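PDB 4J39: RNA silencing suppressor p19 from Tomato bushy stunt virus, which probably suppresses the host's RNA silencing by binding short interfering RNA duplexes as a homodimer that selects them by length. Local coordinates for residues Phe37-Gly42 with Gly66-Asp71; Thr89-Phe94 with Ser98-Gly103; Arg21-Glu26 with Asn33-Lys38. All coordinates share one frame; numbering follows the deposited sequence.

Contact 1 of 3, residues Phe37-Gly42 with Gly66-Asp71; sequences FKESWG and GSWTGD. With SO4 (sulfate ion), chain E; nucleotides of chain B.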
loop_
_atom_site.group_PDB
_atom_site.type_symbol
_atom_site.label_atom_id
_atom_site.label_comp_id
_atom_site.label_asym_id
_atom_site.label_seq_id
_atom_site.Cartn_x
_atom_site.Cartn_y
_atom_site.Cartn_z
ATOM N N PHE A 37 2.788 6.439 14.772
ATOM C CA PHE A 37 2.222 5.621 13.709
ATOM C C PHE A 37 2.547 4.151 14.096
ATOM O O PHE A 37 3.455 3.927 14.931
ATOM C CB PHE A 37 2.769 5.994 12.340
ATOM C CG PHE A 37 4.226 5.664 12.151
ATOM C CD1 PHE A 37 4.622 4.461 11.589
ATOM C CD2 PHE A 37 5.251 6.620 12.502
ATOM C CE1 PHE A 37 5.944 4.119 11.357
ATOM C CE2 PHE A 37 6.549 6.271 12.304
ATOM C CZ PHE A 37 6.903 5.011 11.729
ATOM N N LYS A 38 1.799 3.234 13.501
ATOM C CA LYS A 38 2.133 1.845 13.664
ATOM C C LYS A 38 2.619 1.229 12.375
ATOM O O LYS A 38 2.064 1.462 11.272
ATOM C CB LYS A 38 0.858 1.117 14.161
ATOM C CG LYS A 38 0.220 1.357 15.534
ATOM C CD LYS A 38 -1.098 0.549 15.786
ATOM C CE LYS A 38 -2.353 1.289 15.406
ATOM N NZ LYS A 38 -2.591 2.423 16.350
ATOM N N GLU A 39 3.577 0.235 12.433
ATOM C CA GLU A 39 3.996 -0.404 11.265
ATOM C C GLU A 39 4.300 -1.855 11.689
ATOM O O GLU A 39 4.464 -2.077 12.907
ATOM C CB GLU A 39 5.325 0.196 10.621
ATOM C CG GLU A 39 6.569 0.268 11.550
ATOM C CD GLU A 39 7.829 0.935 10.956
ATOM O OE1 GLU A 39 8.697 1.145 11.799
ATOM O OE2 GLU A 39 7.815 1.163 9.732
ATOM N N SER A 40 4.301 -2.704 10.730
ATOM C CA SER A 40 4.570 -4.141 10.932
ATOM C C SER A 40 5.161 -4.843 9.742
ATOM O O SER A 40 4.972 -4.464 8.589
ATOM C CB SER A 40 3.250 -4.789 11.389
ATOM O OG SER A 40 2.393 -4.830 10.324
ATOM N N TRP A 41 5.964 -5.893 9.996
ATOM C CA TRP A 41 6.503 -6.746 9.020
ATOM C C TRP A 41 6.147 -8.213 9.385
ATOM O O TRP A 41 6.297 -8.579 10.553
ATOM C CB TRP A 41 7.963 -6.702 8.950
ATOM C CG TRP A 41 8.626 -5.604 8.020
ATOM C CD1 TRP A 41 9.188 -4.447 8.400
ATOM C CD2 TRP A 41 8.723 -5.684 6.624
ATOM N NE1 TRP A 41 9.648 -3.803 7.314
ATOM C CE2 TRP A 41 9.345 -4.497 6.185
ATOM C CE3 TRP A 41 8.296 -6.589 5.683
ATOM C CZ2 TRP A 41 9.559 -4.287 4.885
ATOM C CZ3 TRP A 41 8.473 -6.335 4.349
ATOM C CH2 TRP A 41 9.148 -5.165 3.980
ATOM N N GLY A 42 5.580 -8.882 8.407
ATOM C CA GLY A 42 5.144 -10.282 8.506
ATOM C C GLY A 42 5.884 -11.121 7.500
ATOM O O GLY A 42 5.979 -10.783 6.307
ATOM N N GLY A 66 14.535 5.435 9.864
ATOM C CA GLY A 66 15.687 4.550 10.238
ATOM C C GLY A 66 15.212 3.284 10.935
ATOM O O GLY A 66 16.029 2.483 11.349
ATOM N N SER A 67 13.900 3.059 11.059
ATOM C CA SER A 67 13.436 1.906 11.961
ATOM C C SER A 67 13.648 0.542 11.318
ATOM O O SER A 67 13.665 -0.522 12.018
ATOM C CB SER A 67 11.982 2.124 12.378
ATOM O OG SER A 67 11.190 1.909 11.308
ATOM N N TRP A 68 13.846 0.493 10.020
ATOM C CA TRP A 68 14.200 -0.673 9.263
ATOM C C TRP A 68 14.835 -0.342 7.960
ATOM O O TRP A 68 14.604 0.726 7.414
ATOM C CB TRP A 68 12.980 -1.654 9.090
ATOM C CG TRP A 68 11.827 -1.063 8.312
ATOM C CD1 TRP A 68 10.748 -0.424 8.835
ATOM C CD2 TRP A 68 11.715 -1.015 6.915
ATOM N NE1 TRP A 68 9.924 -0.006 7.796
ATOM C CE2 TRP A 68 10.496 -0.321 6.600
ATOM C CE3 TRP A 68 12.453 -1.528 5.870
ATOM C CZ2 TRP A 68 10.084 -0.129 5.249
ATOM C CZ3 TRP A 68 12.074 -1.352 4.584
ATOM C CH2 TRP A 68 10.883 -0.659 4.276
ATOM N N THR A 69 15.638 -1.273 7.419
ATOM C CA THR A 69 16.289 -1.110 6.130
ATOM C C THR A 69 16.064 -2.363 5.301
ATOM O O THR A 69 15.625 -3.469 5.842
ATOM C CB THR A 69 17.787 -0.838 6.349
ATOM O OG1 THR A 69 18.298 -2.066 6.910
ATOM C CG2 THR A 69 18.124 0.334 7.237
ATOM N N GLY A 70 16.381 -2.355 4.042
ATOM C CA GLY A 70 16.309 -3.556 3.191
ATOM C C GLY A 70 17.181 -4.681 3.819
ATOM O O GLY A 70 16.732 -5.887 3.885
ATOM N N ASP A 71 18.348 -4.271 4.292
ATOM C CA ASP A 71 19.244 -5.254 4.943
ATOM C C ASP A 71 18.675 -5.845 6.235
ATOM O O ASP A 71 18.730 -7.091 6.459
ATOM C CB ASP A 71 20.606 -4.685 5.213
ATOM C CG ASP A 71 21.457 -4.463 3.914
ATOM O OD1 ASP A 71 22.529 -3.844 4.115
ATOM O OD2 ASP A 71 21.099 -4.925 2.816
HETATM S S SO4 E . 15.598 0.501 1.913
HETATM O O1 SO4 E . 16.386 1.392 1.051
HETATM O O2 SO4 E . 14.887 -0.470 0.995
HETATM O O3 SO4 E . 16.564 0.018 2.917
HETATM O O4 SO4 E . 14.637 1.205 2.749
ATOM O OP3 C B 1 -3.423 4.616 17.229
ATOM P P C B 1 -3.228 5.669 18.259
ATOM O OP1 C B 1 -2.281 6.676 17.717
ATOM O OP2 C B 1 -4.571 6.121 18.820
ATOM O "O5'" C B 1 -2.373 4.952 19.402
ATOM C "C5'" C B 1 -2.810 3.658 19.880
ATOM C "C4'" C B 1 -1.989 3.111 21.041
ATOM O "O4'" C B 1 -2.332 3.737 22.311
ATOM C "C3'" C B 1 -2.239 1.654 21.252
ATOM O "O3'" C B 1 -1.494 0.885 20.310
ATOM C "C2'" C B 1 -1.834 1.487 22.729
ATOM O "O2'" C B 1 -0.421 1.522 22.995
ATOM C "C1'" C B 1 -2.505 2.718 23.296
ATOM N N1 C B 1 -4.023 2.577 23.599
ATOM C C2 C B 1 -4.436 1.879 24.720
ATOM O O2 C B 1 -3.582 1.384 25.438
ATOM N N3 C B 1 -5.793 1.775 25.020
ATOM C C4 C B 1 -6.687 2.337 24.195
ATOM N N4 C B 1 -8.004 2.229 24.508
ATOM C C5 C B 1 -6.285 3.055 23.027
ATOM C C6 C B 1 -4.948 3.133 22.773
#

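Contact 2 of 3, residues Thr89-Phe94 with Ser98-Gly103; sequences TYSIRF and SITVSG. With SO4 (sulfate ion), chain F; nucleotides of chain C; nucleotides of chain B.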
loop_
_atom_site.group_PDB
_atom_site.type_symbol
_atom_site.label_atom_id
_atom_site.label_comp_id
_atom_site.label_asym_id
_atom_site.label_seq_id
_atom_site.Cartn_x
_atom_site.Cartn_y
_atom_site.Cartn_z
ATOM N N THR A 89 4.794 -9.328 4.110
ATOM C CA THR A 89 3.912 -8.170 4.164
ATOM C C THR A 89 4.409 -7.062 5.040
ATOM O O THR A 89 4.813 -7.268 6.215
ATOM C CB THR A 89 2.465 -8.535 4.659
ATOM O OG1 THR A 89 1.885 -9.511 3.837
ATOM C CG2 THR A 89 1.536 -7.406 4.540
ATOM N N TYR A 90 4.388 -5.813 4.499
ATOM C CA TYR A 90 4.673 -4.660 5.328
ATOM C C TYR A 90 3.368 -3.847 5.443
ATOM O O TYR A 90 2.646 -3.727 4.418
ATOM C CB TYR A 90 5.772 -3.759 4.655
ATOM C CG TYR A 90 5.948 -2.493 5.415
ATOM C CD1 TYR A 90 6.533 -2.413 6.690
ATOM C CD2 TYR A 90 5.434 -1.285 4.906
ATOM C CE1 TYR A 90 6.742 -1.270 7.368
ATOM C CE2 TYR A 90 5.538 -0.091 5.593
ATOM C CZ TYR A 90 6.164 -0.026 6.834
ATOM O OH TYR A 90 6.351 1.098 7.541
ATOM N N SER A 91 3.017 -3.391 6.606
ATOM C CA SER A 91 1.884 -2.486 6.805
ATOM C C SER A 91 2.246 -1.300 7.596
ATOM O O SER A 91 3.039 -1.368 8.523
ATOM C CB SER A 91 0.851 -3.229 7.555
ATOM O OG SER A 91 -0.460 -2.798 7.166
ATOM N N ILE A 92 1.640 -0.149 7.295
ATOM C CA ILE A 92 1.802 1.020 8.064
ATOM C C ILE A 92 0.400 1.755 8.163
ATOM O O ILE A 92 -0.367 1.720 7.162
ATOM C CB ILE A 92 2.836 2.019 7.476
ATOM C CG1 ILE A 92 3.007 3.189 8.421
ATOM C CG2 ILE A 92 2.611 2.260 5.962
ATOM C CD1 ILE A 92 4.257 4.087 7.952
ATOM N N ARG A 93 0.069 2.273 9.328
ATOM C CA ARG A 93 -1.118 3.021 9.534
ATOM C C ARG A 93 -0.810 4.367 10.219
ATOM O O ARG A 93 -0.075 4.433 11.250
ATOM C CB ARG A 93 -2.108 2.210 10.355
ATOM C CG ARG A 93 -3.298 3.046 10.734
ATOM C CD ARG A 93 -4.502 2.289 10.861
ATOM N NE ARG A 93 -5.666 3.138 11.179
ATOM C CZ ARG A 93 -6.902 2.674 11.269
ATOM N NH1 ARG A 93 -7.129 1.384 11.050
ATOM N NH2 ARG A 93 -7.901 3.468 11.614
ATOM N N PHE A 94 -1.320 5.441 9.595
ATOM C CA PHE A 94 -1.141 6.781 10.135
ATOM C C PHE A 94 -2.364 7.644 9.763
ATOM O O PHE A 94 -2.780 7.639 8.586
ATOM C CB PHE A 94 0.155 7.360 9.577
ATOM C CG PHE A 94 0.507 8.685 10.137
ATOM C CD1 PHE A 94 0.599 8.920 11.503
ATOM C CD2 PHE A 94 0.778 9.765 9.230
ATOM C CE1 PHE A 94 0.991 10.203 12.006
ATOM C CE2 PHE A 94 1.091 11.015 9.723
ATOM C CZ PHE A 94 1.214 11.231 11.067
ATOM N N SER A 98 -4.270 3.189 6.062
ATOM C CA SER A 98 -3.397 1.999 6.103
ATOM C C SER A 98 -2.919 1.706 4.698
ATOM O O SER A 98 -3.682 1.798 3.718
ATOM C CB SER A 98 -4.248 0.877 6.624
ATOM O OG SER A 98 -3.573 -0.289 6.473
ATOM N N ILE A 99 -1.612 1.468 4.573
ATOM C CA ILE A 99 -1.007 0.967 3.385
ATOM C C ILE A 99 -0.366 -0.404 3.654
ATOM O O ILE A 99 0.435 -0.561 4.608
ATOM C CB ILE A 99 0.016 1.931 2.777
ATOM C CG1 ILE A 99 -0.685 3.321 2.583
ATOM C CG2 ILE A 99 0.620 1.398 1.494
ATOM C CD1 ILE A 99 0.317 4.422 1.985
ATOM N N THR A 100 -0.631 -1.363 2.812
ATOM C CA THR A 100 0.001 -2.683 2.963
ATOM C C THR A 100 0.744 -3.047 1.649
ATOM O O THR A 100 0.225 -2.953 0.545
ATOM C CB THR A 100 -0.998 -3.746 3.350
ATOM O OG1 THR A 100 -1.613 -3.384 4.592
ATOM C CG2 THR A 100 -0.372 -5.113 3.474
ATOM N N VAL A 101 1.950 -3.577 1.728
ATOM C CA VAL A 101 2.677 -3.957 0.604
ATOM C C VAL A 101 3.013 -5.436 0.789
ATOM O O VAL A 101 3.607 -5.803 1.804
ATOM C CB VAL A 101 4.075 -3.145 0.444
ATOM C CG1 VAL A 101 4.965 -3.624 -0.761
ATOM C CG2 VAL A 101 3.924 -1.614 0.462
ATOM N N SER A 102 2.615 -6.276 -0.161
ATOM C CA SER A 102 2.656 -7.763 0.078
ATOM C C SER A 102 3.136 -8.511 -1.159
ATOM O O SER A 102 2.870 -8.099 -2.342
ATOM C CB SER A 102 1.254 -8.285 0.515
ATOM O OG SER A 102 0.216 -7.802 -0.267
ATOM N N GLY A 103 3.775 -9.674 -0.966
ATOM C CA GLY A 103 3.992 -10.578 -2.035
ATOM C C GLY A 103 4.910 -11.705 -1.561
ATOM O O GLY A 103 5.128 -11.820 -0.393
HETATM S S SO4 F . -6.468 6.092 13.229
HETATM O O1 SO4 F . -5.217 5.882 12.362
HETATM O O2 SO4 F . -7.793 6.021 12.584
HETATM O O3 SO4 F . -6.585 5.117 14.336
HETATM O O4 SO4 F . -6.379 7.464 13.726
ATOM P P U C 12 -5.692 -1.955 9.667
ATOM O OP1 U C 12 -5.042 -0.681 10.115
ATOM O OP2 U C 12 -5.899 -2.845 10.763
ATOM O "O5'" U C 12 -7.034 -1.689 8.866
ATOM C "C5'" U C 12 -7.039 -0.778 7.731
ATOM C "C4'" U C 12 -8.386 -0.710 7.062
ATOM O "O4'" U C 12 -8.673 -2.039 6.559
ATOM C "C3'" U C 12 -9.578 -0.487 7.995
ATOM O "O3'" U C 12 -9.798 0.844 8.349
ATOM C "C2'" U C 12 -10.707 -0.955 7.099
ATOM O "O2'" U C 12 -10.967 -0.122 5.981
ATOM C "C1'" U C 12 -10.073 -2.238 6.620
ATOM N N1 U C 12 -10.233 -3.464 7.445
ATOM C C2 U C 12 -11.412 -4.141 7.306
ATOM O O2 U C 12 -12.337 -3.717 6.652
ATOM N N3 U C 12 -11.492 -5.318 8.036
ATOM C C4 U C 12 -10.582 -5.924 8.868
ATOM O O4 U C 12 -10.880 -7.027 9.375
ATOM C C5 U C 12 -9.341 -5.172 8.962
ATOM C C6 U C 12 -9.236 -3.996 8.264
ATOM P P U B 12 -3.321 -10.148 -3.956
ATOM O OP1 U B 12 -2.675 -9.682 -5.225
ATOM O OP2 U B 12 -4.423 -11.015 -4.223
ATOM O "O5'" U B 12 -2.277 -10.814 -2.966
ATOM C "C5'" U B 12 -1.062 -10.101 -2.597
ATOM C "C4'" U B 12 -0.235 -10.866 -1.600
ATOM O "O4'" U B 12 -1.042 -11.007 -0.404
ATOM C "C3'" U B 12 0.031 -12.333 -1.946
ATOM O "O3'" U B 12 1.090 -12.539 -2.832
ATOM C "C2'" U B 12 0.418 -12.863 -0.580
ATOM O "O2'" U B 12 1.656 -12.382 -0.082
ATOM C "C1'" U B 12 -0.707 -12.237 0.209
ATOM N N1 U B 12 -1.999 -12.963 0.306
ATOM C C2 U B 12 -2.069 -13.962 1.235
ATOM O O2 U B 12 -1.107 -14.337 1.866
ATOM N N3 U B 12 -3.313 -14.565 1.346
ATOM C C4 U B 12 -4.493 -14.320 0.684
ATOM O O4 U B 12 -5.505 -14.977 1.006
ATOM C C5 U B 12 -4.366 -13.235 -0.276
ATOM C C6 U B 12 -3.144 -12.629 -0.420
ATOM P P C C 11 -2.485 -6.896 10.526
ATOM O OP1 C C 11 -1.332 -6.182 11.134
ATOM O OP2 C C 11 -3.671 -7.602 11.203
ATOM O "O5'" C C 11 -3.286 -5.883 9.570
ATOM C "C5'" C C 11 -2.532 -5.045 8.686
ATOM C "C4'" C C 11 -3.528 -4.532 7.674
ATOM O "O4'" C C 11 -4.029 -5.605 6.849
ATOM C "C3'" C C 11 -4.829 -3.945 8.206
ATOM O "O3'" C C 11 -4.609 -2.662 8.727
ATOM C "C2'" C C 11 -5.651 -3.911 6.951
ATOM O "O2'" C C 11 -5.127 -2.897 6.058
ATOM C "C1'" C C 11 -5.347 -5.299 6.473
ATOM N N1 C C 11 -6.207 -6.410 7.011
ATOM C C2 C C 11 -7.465 -6.594 6.459
ATOM O O2 C C 11 -7.876 -5.859 5.576
ATOM N N3 C C 11 -8.241 -7.608 6.904
ATOM C C4 C C 11 -7.795 -8.363 7.904
ATOM N N4 C C 11 -8.566 -9.367 8.369
ATOM C C5 C C 11 -6.553 -8.186 8.499
ATOM C C6 C C 11 -5.782 -7.190 8.029
HETATM O O HOH W 1 -1.815 -1.023 8.918
#

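Contact 3 of 3, residues Arg21-Glu26 with Asn33-Lys38; sequences RLHNDE and NPLGFK. With nucleotides of chain B.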
loop_
_atom_site.group_PDB
_atom_site.type_symbol
_atom_site.label_atom_id
_atom_site.label_comp_id
_atom_site.label_asym_id
_atom_site.label_seq_id
_atom_site.Cartn_x
_atom_site.Cartn_y
_atom_site.Cartn_z
ATOM N N ARG A 21 -4.456 8.477 27.026
ATOM C CA ARG A 21 -5.602 9.268 27.543
ATOM C C ARG A 21 -5.196 10.700 27.729
ATOM O O ARG A 21 -5.904 11.621 27.294
ATOM C CB ARG A 21 -6.128 8.653 28.839
ATOM C CG ARG A 21 -6.911 7.345 28.598
ATOM C CD ARG A 21 -7.531 6.736 29.910
ATOM N NE ARG A 21 -6.503 6.437 30.912
ATOM C CZ ARG A 21 -6.618 5.634 31.965
ATOM N NH1 ARG A 21 -7.777 5.024 32.277
ATOM N NH2 ARG A 21 -5.574 5.501 32.769
ATOM N N LEU A 22 -4.000 10.928 28.334
ATOM C CA LEU A 22 -3.535 12.272 28.545
ATOM C C LEU A 22 -3.325 12.997 27.245
ATOM O O LEU A 22 -3.712 14.175 27.120
ATOM C CB LEU A 22 -2.202 12.293 29.350
ATOM C CG LEU A 22 -2.320 11.956 30.814
ATOM C CD1 LEU A 22 -0.897 11.739 31.358
ATOM C CD2 LEU A 22 -3.111 13.119 31.474
ATOM N N HIS A 23 -2.793 12.301 26.225
ATOM C CA HIS A 23 -2.576 12.924 24.963
ATOM C C HIS A 23 -3.941 13.289 24.319
ATOM O O HIS A 23 -4.064 14.294 23.652
ATOM C CB HIS A 23 -1.821 12.037 24.005
ATOM C CG HIS A 23 -1.647 12.623 22.654
ATOM N ND1 HIS A 23 -2.399 12.225 21.568
ATOM C CD2 HIS A 23 -0.916 13.676 22.235
ATOM C CE1 HIS A 23 -2.012 12.928 20.529
ATOM N NE2 HIS A 23 -1.109 13.807 20.907
ATOM N N ASN A 24 -4.884 12.388 24.502
ATOM C CA ASN A 24 -6.240 12.573 23.939
ATOM C C ASN A 24 -6.892 13.815 24.517
ATOM O O ASN A 24 -7.374 14.593 23.749
ATOM C CB ASN A 24 -7.114 11.335 24.161
ATOM C CG ASN A 24 -6.850 10.251 23.122
ATOM O OD1 ASN A 24 -6.155 10.482 22.123
ATOM N ND2 ASN A 24 -7.387 9.075 23.350
ATOM N N ASP A 25 -6.831 13.997 25.835
ATOM C CA ASP A 25 -7.385 15.199 26.530
ATOM C C ASP A 25 -6.729 16.511 26.124
ATOM O O ASP A 25 -7.345 17.577 26.262
ATOM C CB ASP A 25 -7.199 15.099 28.050
ATOM C CG ASP A 25 -7.887 13.891 28.681
ATOM O OD1 ASP A 25 -8.780 13.277 28.052
ATOM O OD2 ASP A 25 -7.503 13.550 29.844
ATOM N N GLU A 26 -5.462 16.460 25.698
ATOM C CA GLU A 26 -4.626 17.628 25.358
ATOM C C GLU A 26 -4.754 18.126 23.965
ATOM O O GLU A 26 -4.403 19.270 23.731
ATOM C CB GLU A 26 -3.070 17.304 25.517
ATOM C CG GLU A 26 -2.647 17.131 26.920
ATOM C CD GLU A 26 -1.126 16.937 27.105
ATOM O OE1 GLU A 26 -0.513 17.940 27.570
ATOM O OE2 GLU A 26 -0.561 15.853 26.800
ATOM N N ASN A 33 -3.591 14.276 14.741
ATOM C CA ASN A 33 -2.349 14.532 15.571
ATOM C C ASN A 33 -2.045 13.495 16.659
ATOM O O ASN A 33 -1.971 13.813 17.819
ATOM C CB ASN A 33 -2.254 15.967 16.079
ATOM C CG ASN A 33 -1.874 16.938 14.936
ATOM O OD1 ASN A 33 -0.676 17.074 14.554
ATOM N ND2 ASN A 33 -2.875 17.529 14.335
ATOM N N PRO A 34 -1.886 12.239 16.225
ATOM C CA PRO A 34 -1.604 11.100 17.101
ATOM C C PRO A 34 -0.203 11.219 17.655
ATOM O O PRO A 34 0.585 11.999 17.153
ATOM C CB PRO A 34 -1.726 9.939 16.158
ATOM C CG PRO A 34 -1.328 10.384 14.867
ATOM C CD PRO A 34 -1.801 11.858 14.810
ATOM N N LEU A 35 0.097 10.398 18.634
ATOM C CA LEU A 35 1.484 10.302 19.175
ATOM C C LEU A 35 2.464 9.803 18.141
ATOM O O LEU A 35 3.611 10.183 18.128
ATOM C CB LEU A 35 1.507 9.446 20.456
ATOM C CG LEU A 35 0.845 10.074 21.670
ATOM C CD1 LEU A 35 0.663 8.926 22.677
ATOM C CD2 LEU A 35 1.626 11.315 22.299
ATOM N N GLY A 36 1.997 8.950 17.250
ATOM C CA GLY A 36 2.837 8.381 16.204
ATOM C C GLY A 36 2.117 7.498 15.241
ATOM O O GLY A 36 0.879 7.665 15.007
ATOM N N PHE A 37 2.788 6.439 14.772
ATOM C CA PHE A 37 2.222 5.621 13.709
ATOM C C PHE A 37 2.547 4.151 14.096
ATOM O O PHE A 37 3.455 3.927 14.931
ATOM C CB PHE A 37 2.769 5.994 12.340
ATOM C CG PHE A 37 4.226 5.664 12.151
ATOM C CD1 PHE A 37 4.622 4.461 11.589
ATOM C CD2 PHE A 37 5.251 6.620 12.502
ATOM C CE1 PHE A 37 5.944 4.119 11.357
ATOM C CE2 PHE A 37 6.549 6.271 12.304
ATOM C CZ PHE A 37 6.903 5.011 11.729
ATOM N N LYS A 38 1.799 3.234 13.501
ATOM C CA LYS A 38 2.133 1.845 13.664
ATOM C C LYS A 38 2.619 1.229 12.375
ATOM O O LYS A 38 2.064 1.462 11.272
ATOM C CB LYS A 38 0.858 1.117 14.161
ATOM C CG LYS A 38 0.220 1.357 15.534
ATOM C CD LYS A 38 -1.098 0.549 15.786
ATOM C CE LYS A 38 -2.353 1.289 15.406
ATOM N NZ LYS A 38 -2.591 2.423 16.350
ATOM O OP3 C B 1 -3.423 4.616 17.229
ATOM P P C B 1 -3.228 5.669 18.259
ATOM O OP1 C B 1 -2.281 6.676 17.717
ATOM O OP2 C B 1 -4.571 6.121 18.820
ATOM O "O5'" C B 1 -2.373 4.952 19.402
ATOM C "C5'" C B 1 -2.810 3.658 19.880
ATOM C "C4'" C B 1 -1.989 3.111 21.041
ATOM O "O4'" C B 1 -2.332 3.737 22.311
ATOM C "C3'" C B 1 -2.239 1.654 21.252
ATOM O "O3'" C B 1 -1.494 0.885 20.310
ATOM C "C2'" C B 1 -1.834 1.487 22.729
ATOM O "O2'" C B 1 -0.421 1.522 22.995
ATOM C "C1'" C B 1 -2.505 2.718 23.296
ATOM N N1 C B 1 -4.023 2.577 23.599
ATOM C C2 C B 1 -4.436 1.879 24.720
ATOM O O2 C B 1 -3.582 1.384 25.438
ATOM N N3 C B 1 -5.793 1.775 25.020
ATOM C C4 C B 1 -6.687 2.337 24.195
ATOM N N4 C B 1 -8.004 2.229 24.508
ATOM C C5 C B 1 -6.285 3.055 23.027
ATOM C C6 C B 1 -4.948 3.133 22.773
#

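Contact 1 of 3, residues Phe37-Gly42 with Gly66-Asp71
Glu39 meets Ser67 and Trp68 with the two oxygens of one carboxylate. Its CG lies between the backbone N and the carbonyl carbon (chi1 55°), and the chain is extended beyond that point, which carries the carboxylate across to the loop. Ser67 OG donates to Glu39 OE1 at 2.7 Å, and OE1 accepts with its syn lone pair. Trp68 NE1 gives a weak bond to Glu39 OE2 at 3.1 Å. The N-H is well off line, at 134°. The same OE2 takes a stronger hydrogen bond from Tyr90 and a salt bridge from Lys119. Several partners therefore grip this buried carboxylate, and Lys119 probably helps to keep it charged.

Ser40 turns to the other face of the strand, where the RNA lies. The side chains alternate as in any strand. The p19 core is an antiparallel sheet with RNA on one face and helices on the other. The loop 66-69 and helix 108-124 cover the Glu39 and Trp41 side.

Trp41 makes a T-shaped contact with Trp68. The five-membered rings are 4.6 Å apart between centroids, with planes at 88°. Trp41 NE1 sits over the middle of the Trp68 indole, 3.5 Å from Trp68 CD2. Further along the same edge, Trp41 CZ2 lies 3.9 Å from Trp68 CZ3. Tyr90 meets both indoles, while Cys112 touches Trp41 and Ala115 touches Trp68. Directly after Trp68, Thr69 is the N-cap of helix 70-78: its OG1 caps a backbone N in the first turn, and Ser72 OG bonds back to Thr69 N. Gly70 N, in the first turn, donates to O3 of a sulfate at 2.6 Å; the ion probably comes from the crystallisation liquor.

Contact 2 of 3, residues Thr89-Phe94 with Ser98-Gly103
Tyr90 and Val101 form a hydrogen-bonded antiparallel pair, and Ile92 and Ile99 form the next. Tyr90 N reaches Val101 O at 2.8 Å, and Ile99 N reaches Ile92 O at 2.9 Å. The strands run at 176° to each other as a tight beta hairpin. On the packed face Ile92 and Ile99 lie side by side, with Ile92 CG2 4.1 Å from Ile99 CB. The ring of Tyr90 turns to strand 36-43, where its hydroxyl bonds Glu39.

The other face is polar and more loosely joined. RNA covers it, with a water in between. In one of two modelled positions of Ser91, its OG bonds Thr100 OG1 at 2.9 Å. In that conformer a water joins Ser91 OG to Ser98 OG and donates to O3' of C11 of chain C. Ser98 OG also bonds O2' of that nucleotide at 3.1 Å, a contact that fits a ribose. Arg93 CG, anti to the backbone N (chi1 173°), sends the chain toward two anions. NE and NH2 donate to O1 and O2 of one sulfate, and NH1 to OP1 of U12 of chain C at 3.1 Å. Gly96 N also holds the sulfate, probably from the crystallisation liquor.

Strand 87-94 pairs with strand 36-43 on its other side. Strand 97-104 pairs with a strand of the second subunit, making one sheet across the dimer, and helix 108-124 covers the apolar face.

Contact 3 of 3, residues Arg21-Glu26 with Asn33-Lys38
Asn33 approaches His23 with its backbone carbonyl, not its side chain. The oxygen sits at the edge of the imidazole, near its plane. Asn33 O is 3.2 Å from His23 NE2, but the angle is too poor for a hydrogen bond. The still closer approach to CE1 is doubtful.

Pro34 follows, with its carbonyl carbon C 3.8 Å from His23 CE1. Its ring turns away from the helix: CB lies 3.7 Å from OP1 of C1 of chain B, and the ring also packs on Phe94.

Leu35 carries most of the apolar contact. Its CD2 lies over one face of the His23 ring, 3.8 Å from the ring centroid and 27° off the normal. This CH-pi contact is shifted toward the rim, with CD2 3.5 Å from His23 CD2. The imidazole reaches it because CG of His23 is anti to the backbone N (chi1 177°), which swings the ring out from helix 17-26. The leucine and imidazole lie alongside, pointing opposite ways. Tyr51, Arg53 and Pro15 also touch Leu35.

The contact is small and at the surface, its centre about 18 Å from the centre of the chain. It lays the end of the N-terminal helix against the lead-in to the sheet. In the p19 family this helix carries tryptophans that stack on the ends of the RNA duplex, the basis of the caliper. Here Arg21 makes a cation-pi contact with Trp17.

Gly36 opens the strand, and Phe37 then points into the core against Ile92 and Leu123. In one of two conformers Lys38 NZ lies near OP3 of C1 of chain B.

How the contacts relate
From the N terminus, contact 3 closes first. It folds the short loop after helix 17-26 back, so that the helix end meets the lead-in to strand 36-43. Contact 1 starts on that same strand, sharing Phe37 and Lys38. It closes a longer loop through strand 46-53 and helix 58-65. Contact 2 follows in series as a local hairpin, so none of the three encloses another. Strands 36-43 and 87-94 are sheet neighbours and tie the contacts together: Arg93 N bonds Lys38 O, and Gly42 N bonds Thr89 O. The N-terminal helix, the central sheet and the dimer edge are thus linked in sequence.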